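PDB 2P4S: purine nucleoside phosphorylase from Anopheles gambiae, which catalyses the phosphorolysis of purine (deoxy)ribonucleosides, chiefly inosine and 2'-deoxyinosine, to the free base and pentose 1-phosphate in purine salvage. Local coordinates for residues Y209-L223 / I268-L280. Sequence-based numbering, arbitrary orientation.
Sequences YRVGDIMLIKDHINL and IENELREGVYTCL
R273 lies over Y209 and grips D213 where two parallel strands, 214-221 and 272-279, begin their pairing in the mixed sheet of this phosphorylase, joined as in a beta-alpha-beta crossover. With CG beside the backbone N (chi1 -50°) and a bend at chi2 (-73°), the arginine chain folds across the tyrosine ring, and its CG sits 3.7 Å from the Y209 ring centroid in a CH-pi contact. The guanidinium then turns its edge to the aspartate: R273 NE donates to D213 OD2 at 2.8 Å, nearly in its own plane, in a salt bridge, while the NH2 bond to the same oxygen is weak. R210 N reaches D213 OD2 from the opposite face of the carboxylate, so one oxygen ties the type II turn of 210-213 to the neighbouring strand.

Between the strands, the ladder illustrates how parallel register can slip. I214, M215, L216 and I217 pair with L272, R273, E274 and G275, but D219 pairs with V276, a beta bulge centred on K218. K218 N still donates to G275 O at 2.9 Å. One water bridges K218 NZ and E274 OE1, and a second does so with a weak bond to NZ; E274 OE1 also has a salt bridge to K260. M215 CG packs 3.5 Å from G275 N, and Y209 OH comes within 4.0 Å of G275 CA.

Farther along, I217 CD1 packs on Y277 CB at 3.8 Å. Helix 253-265, in the connection between the strands, covers L216 and L272. Y277 OH is hydrogen-bonded to the backbone N of phosphate-binding S305, which places this end beside the active site, and D219 OD2 to Y334 OH of a second subunit, at the trimer interface. At the C-terminal end, T278 OG1 donates to I221 O at 2.7 Å.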
loop_
_atom_site.group_PDB
_atom_site.type_symbol
_atom_site.label_atom_id
_atom_site.label_comp_id
_atom_site.label_asym_id
_atom_site.label_seq_id
_atom_site.Cartn_x
_atom_site.Cartn_y
_atom_site.Cartn_z
ATOM N N TYR A 209 5.292 21.117 -16.808
ATOM C CA TYR A 209 5.314 22.003 -15.629
ATOM C C TYR A 209 6.696 22.648 -15.444
ATOM O O TYR A 209 7.699 22.141 -15.928
ATOM C CB TYR A 209 4.907 21.251 -14.364
ATOM C CG TYR A 209 3.481 20.784 -14.320
ATOM C CD1 TYR A 209 2.632 20.862 -15.452
ATOM C CD2 TYR A 209 2.960 20.225 -13.131
ATOM C CE1 TYR A 209 1.306 20.401 -15.388
ATOM C CE2 TYR A 209 1.671 19.799 -13.055
ATOM C CZ TYR A 209 0.843 19.874 -14.178
ATOM O OH TYR A 209 -0.432 19.410 -14.059
ATOM N N ARG A 210 6.722 23.786 -14.753
ATOM C CA ARG A 210 7.939 24.503 -14.417
ATOM C C ARG A 210 7.977 24.767 -12.900
ATOM O O ARG A 210 6.934 24.935 -12.251
ATOM C CB ARG A 210 8.019 25.838 -15.201
ATOM C CG ARG A 210 8.137 25.637 -16.722
ATOM C CD ARG A 210 8.028 26.980 -17.462
ATOM N NE ARG A 210 8.044 26.847 -18.933
ATOM C CZ ARG A 210 9.154 26.645 -19.648
ATOM N NH1 ARG A 210 10.341 26.540 -19.035
ATOM N NH2 ARG A 210 9.090 26.537 -20.980
ATOM N N VAL A 211 9.179 24.814 -12.338
ATOM C CA VAL A 211 9.351 25.141 -10.928
ATOM C C VAL A 211 8.718 26.501 -10.680
ATOM O O VAL A 211 8.966 27.457 -11.442
ATOM C CB VAL A 211 10.874 25.193 -10.539
ATOM C CG1 VAL A 211 11.071 25.852 -9.158
ATOM C CG2 VAL A 211 11.501 23.772 -10.598
ATOM N N GLY A 212 7.920 26.611 -9.618
ATOM C CA GLY A 212 7.250 27.873 -9.344
ATOM C C GLY A 212 5.815 27.918 -9.870
ATOM O O GLY A 212 5.066 28.816 -9.512
ATOM N N ASP A 213 5.417 26.964 -10.711
ATOM C CA ASP A 213 4.016 26.871 -11.143
ATOM C C ASP A 213 3.175 26.481 -9.960
ATOM O O ASP A 213 3.653 25.798 -9.020
ATOM C CB ASP A 213 3.843 25.763 -12.221
ATOM C CG ASP A 213 4.422 26.150 -13.607
ATOM O OD1 ASP A 213 4.922 27.291 -13.799
ATOM O OD2 ASP A 213 4.402 25.290 -14.518
ATOM N N ILE A 214 1.897 26.873 -10.020
ATOM C CA ILE A 214 0.881 26.384 -9.115
ATOM C C ILE A 214 -0.009 25.439 -9.910
ATOM O O ILE A 214 -0.603 25.834 -10.925
ATOM C CB ILE A 214 0.081 27.560 -8.568
ATOM C CG1 ILE A 214 0.989 28.438 -7.687
ATOM C CG2 ILE A 214 -1.217 27.117 -7.865
ATOM C CD1 ILE A 214 0.350 29.787 -7.354
ATOM N N MET A 215 -0.080 24.195 -9.469
ATOM C CA MET A 215 -1.041 23.259 -10.000
ATOM C C MET A 215 -2.273 23.180 -9.122
ATOM O O MET A 215 -2.194 22.643 -8.021
ATOM C CB MET A 215 -0.439 21.860 -10.118
ATOM C CG MET A 215 -1.323 20.915 -10.958
ATOM S SD MET A 215 -0.987 19.203 -10.635
ATOM C CE MET A 215 -1.695 18.975 -8.978
ATOM N N LEU A 216 -3.419 23.658 -9.628
ATOM C CA LEU A 216 -4.716 23.304 -9.031
ATOM C C LEU A 216 -4.861 21.795 -9.017
ATOM O O LEU A 216 -4.605 21.114 -10.000
ATOM C CB LEU A 216 -5.915 23.881 -9.786
ATOM C CG LEU A 216 -5.801 25.384 -10.089
ATOM C CD1 LEU A 216 -6.928 25.863 -10.972
ATOM C CD2 LEU A 216 -5.628 26.239 -8.794
ATOM N N ILE A 217 -5.316 21.283 -7.889
ATOM C CA ILE A 217 -5.595 19.877 -7.793
ATOM C C ILE A 217 -7.016 19.684 -8.273
ATOM O O ILE A 217 -7.973 20.233 -7.712
ATOM C CB ILE A 217 -5.312 19.318 -6.371
ATOM C CG1 ILE A 217 -3.877 19.692 -5.949
ATOM C CG2 ILE A 217 -5.599 17.779 -6.335
ATOM C CD1 ILE A 217 -3.449 19.220 -4.511
ATOM N N LYS A 218 -7.126 18.946 -9.366
ATOM C CA LYS A 218 -8.396 18.632 -9.930
ATOM C C LYS A 218 -8.846 17.274 -9.377
ATOM O O LYS A 218 -10.043 17.006 -9.277
ATOM C CB LYS A 218 -8.275 18.603 -11.463
ATOM C CG LYS A 218 -9.566 18.203 -12.163
ATOM C CD LYS A 218 -9.435 18.204 -13.714
ATOM C CE LYS A 218 -10.848 18.216 -14.355
ATOM N NZ LYS A 218 -10.649 18.164 -15.892
ATOM N N ASP A 219 -7.878 16.416 -9.043
ATOM C CA ASP A 219 -8.172 15.088 -8.578
ATOM C C ASP A 219 -6.934 14.505 -7.922
ATOM O O ASP A 219 -5.853 15.071 -8.038
ATOM C CB ASP A 219 -8.619 14.190 -9.754
ATOM C CG ASP A 219 -9.594 13.100 -9.308
ATOM O OD1 ASP A 219 -9.792 12.927 -8.069
ATOM O OD2 ASP A 219 -10.130 12.401 -10.174
ATOM N N HIS A 220 -7.096 13.397 -7.222
ATOM C CA HIS A 220 -5.946 12.703 -6.678
ATOM C C HIS A 220 -6.077 11.172 -6.899
ATOM O O HIS A 220 -7.134 10.654 -7.255
ATOM C CB HIS A 220 -5.726 13.069 -5.174
ATOM C CG HIS A 220 -6.793 12.555 -4.257
ATOM N ND1 HIS A 220 -7.421 13.351 -3.322
ATOM C CD2 HIS A 220 -7.361 11.332 -4.154
ATOM C CE1 HIS A 220 -8.314 12.624 -2.670
ATOM N NE2 HIS A 220 -8.290 11.395 -3.151
ATOM N N ILE A 221 -4.973 10.469 -6.684
ATOM C CA ILE A 221 -4.957 9.014 -6.685
ATOM C C ILE A 221 -4.432 8.704 -5.299
ATOM O O ILE A 221 -3.281 9.070 -4.979
ATOM C CB ILE A 221 -4.016 8.410 -7.791
ATOM C CG1 ILE A 221 -4.617 8.614 -9.198
ATOM C CG2 ILE A 221 -3.852 6.885 -7.540
ATOM C CD1 ILE A 221 -3.634 8.448 -10.421
ATOM N N ASN A 222 -5.275 8.059 -4.483
ATOM C CA ASN A 222 -4.936 7.747 -3.131
ATOM C C ASN A 222 -4.345 6.328 -3.043
ATOM O O ASN A 222 -5.065 5.408 -2.739
ATOM C CB ASN A 222 -6.142 7.891 -2.165
ATOM C CG ASN A 222 -5.695 7.760 -0.720
ATOM O OD1 ASN A 222 -4.477 7.662 -0.459
ATOM N ND2 ASN A 222 -6.634 7.724 0.216
ATOM N N LEU A 223 -3.054 6.177 -3.339
ATOM C CA LEU A 223 -2.355 4.899 -3.276
ATOM C C LEU A 223 -2.288 4.300 -1.851
ATOM O O LEU A 223 -2.376 3.078 -1.678
ATOM C CB LEU A 223 -0.940 5.070 -3.837
ATOM C CG LEU A 223 -0.779 5.429 -5.324
ATOM C CD1 LEU A 223 0.711 5.533 -5.684
ATOM C CD2 LEU A 223 -1.496 4.343 -6.169
ATOM N N ILE A 268 -0.430 35.677 -13.397
ATOM C CA ILE A 268 0.260 34.378 -13.292
ATOM C C ILE A 268 -0.345 33.214 -14.122
ATOM O O ILE A 268 -0.077 32.033 -13.839
ATOM C CB ILE A 268 0.403 33.913 -11.811
ATOM C CG1 ILE A 268 -0.989 33.664 -11.184
ATOM C CG2 ILE A 268 1.351 34.890 -11.023
ATOM C CD1 ILE A 268 -0.957 32.835 -9.908
ATOM N N GLU A 269 -1.149 33.543 -15.136
ATOM C CA GLU A 269 -1.848 32.530 -15.918
ATOM C C GLU A 269 -0.958 31.483 -16.558
ATOM O O GLU A 269 -1.346 30.309 -16.618
ATOM C CB GLU A 269 -2.863 33.137 -16.907
ATOM C CG GLU A 269 -2.295 33.979 -17.999
ATOM C CD GLU A 269 -1.884 35.415 -17.587
ATOM O OE1 GLU A 269 -1.835 35.811 -16.396
ATOM O OE2 GLU A 269 -1.554 36.166 -18.505
ATOM N N ASN A 270 0.223 31.881 -17.027
ATOM C CA ASN A 270 1.161 30.918 -17.655
ATOM C C ASN A 270 1.819 29.964 -16.653
ATOM O O ASN A 270 2.398 28.951 -17.038
ATOM C CB ASN A 270 2.253 31.663 -18.401
ATOM C CG ASN A 270 1.740 32.273 -19.683
ATOM O OD1 ASN A 270 1.437 31.556 -20.644
ATOM N ND2 ASN A 270 1.587 33.580 -19.692
ATOM N N GLU A 271 1.730 30.327 -15.380
ATOM C CA GLU A 271 2.333 29.595 -14.294
ATOM C C GLU A 271 1.243 28.846 -13.549
ATOM O O GLU A 271 1.479 28.365 -12.476
ATOM C CB GLU A 271 3.054 30.554 -13.331
ATOM C CG GLU A 271 4.337 31.209 -13.907
ATOM C CD GLU A 271 4.062 32.382 -14.885
ATOM O OE1 GLU A 271 3.235 33.291 -14.582
ATOM O OE2 GLU A 271 4.684 32.384 -15.976
ATOM N N LEU A 272 0.039 28.780 -14.115
ATOM C CA LEU A 272 -1.039 28.029 -13.521
ATOM C C LEU A 272 -1.297 26.724 -14.292
ATOM O O LEU A 272 -1.501 26.742 -15.488
ATOM C CB LEU A 272 -2.336 28.847 -13.446
ATOM C CG LEU A 272 -3.403 28.238 -12.526
ATOM C CD1 LEU A 272 -3.038 28.543 -11.045
ATOM C CD2 LEU A 272 -4.796 28.715 -12.865
ATOM N N ARG A 273 -1.308 25.599 -13.570
ATOM C CA ARG A 273 -1.600 24.323 -14.151
ATOM C C ARG A 273 -2.827 23.778 -13.434
ATOM O O ARG A 273 -3.301 24.354 -12.428
ATOM C CB ARG A 273 -0.412 23.335 -13.947
ATOM C CG ARG A 273 0.953 23.863 -14.338
ATOM C CD ARG A 273 1.082 23.929 -15.880
ATOM N NE ARG A 273 2.322 24.595 -16.265
ATOM C CZ ARG A 273 2.747 24.708 -17.527
ATOM N NH1 ARG A 273 2.045 24.177 -18.548
ATOM N NH2 ARG A 273 3.884 25.340 -17.756
ATOM N N GLU A 274 -3.257 22.620 -13.888
ATOM C CA GLU A 274 -4.353 21.901 -13.266
ATOM C C GLU A 274 -4.145 20.411 -13.509
ATOM O O GLU A 274 -4.002 19.996 -14.649
ATOM C CB GLU A 274 -5.660 22.309 -13.879
ATOM C CG GLU A 274 -6.830 21.708 -13.124
ATOM C CD GLU A 274 -8.185 22.068 -13.736
ATOM O OE1 GLU A 274 -8.305 22.148 -14.994
ATOM O OE2 GLU A 274 -9.129 22.275 -12.932
ATOM N N GLY A 275 -4.146 19.595 -12.459
ATOM C CA GLY A 275 -3.942 18.175 -12.697
ATOM C C GLY A 275 -4.064 17.355 -11.450
ATOM O O GLY A 275 -4.769 17.733 -10.524
ATOM N N VAL A 276 -3.438 16.176 -11.487
ATOM C CA VAL A 276 -3.702 15.099 -10.547
ATOM C C VAL A 276 -2.542 14.997 -9.564
ATOM O O VAL A 276 -1.359 14.923 -9.972
ATOM C CB VAL A 276 -3.990 13.742 -11.317
ATOM C CG1 VAL A 276 -4.175 12.532 -10.347
ATOM C CG2 VAL A 276 -5.220 13.888 -12.357
ATOM N N TYR A 277 -2.878 14.917 -8.258
ATOM C CA TYR A 277 -1.841 14.929 -7.183
ATOM C C TYR A 277 -1.823 13.559 -6.548
ATOM O O TYR A 277 -2.841 12.896 -6.541
ATOM C CB TYR A 277 -2.142 16.020 -6.172
ATOM C CG TYR A 277 -1.343 15.963 -4.895
ATOM C CD1 TYR A 277 -0.125 16.654 -4.778
ATOM C CD2 TYR A 277 -1.841 15.293 -3.758
ATOM C CE1 TYR A 277 0.604 16.634 -3.598
ATOM C CE2 TYR A 277 -1.117 15.274 -2.566
ATOM C CZ TYR A 277 0.092 15.952 -2.488
ATOM O OH TYR A 277 0.798 15.947 -1.304
ATOM N N THR A 278 -0.669 13.068 -6.101
ATOM C CA THR A 278 -0.712 11.845 -5.293
ATOM C C THR A 278 0.128 12.078 -4.017
ATOM O O THR A 278 1.099 12.847 -4.074
ATOM C CB THR A 278 -0.266 10.578 -6.042
ATOM O OG1 THR A 278 -0.667 9.427 -5.281
ATOM C CG2 THR A 278 1.271 10.536 -6.243
ATOM N N CYS A 279 -0.247 11.407 -2.932
ATOM C CA CYS A 279 0.421 11.470 -1.638
ATOM C C CYS A 279 1.198 10.172 -1.378
ATOM O O CYS A 279 0.593 9.119 -1.137
ATOM C CB CYS A 279 -0.614 11.694 -0.525
ATOM S SG CYS A 279 0.073 11.665 1.164
ATOM N N LEU A 280 2.527 10.240 -1.428
ATOM C CA LEU A 280 3.366 9.056 -1.135
ATOM C C LEU A 280 3.834 9.112 0.331
ATOM O O LEU A 280 3.864 10.169 0.915
ATOM C CB LEU A 280 4.572 8.983 -2.095
ATOM C CG LEU A 280 4.296 9.125 -3.605
ATOM C CD1 LEU A 280 5.539 8.886 -4.419
ATOM C CD2 LEU A 280 3.218 8.141 -4.044
HETATM O O HOH W 1 -1.927 19.118 -16.197
HETATM O O HOH W 2 5.068 28.045 -16.482
HETATM O O HOH W 3 -8.690 20.147 -16.897
HETATM O O HOH W 4 -11.261 21.327 -15.653
HETATM O O HOH W 5 -2.068 8.710 -1.220
#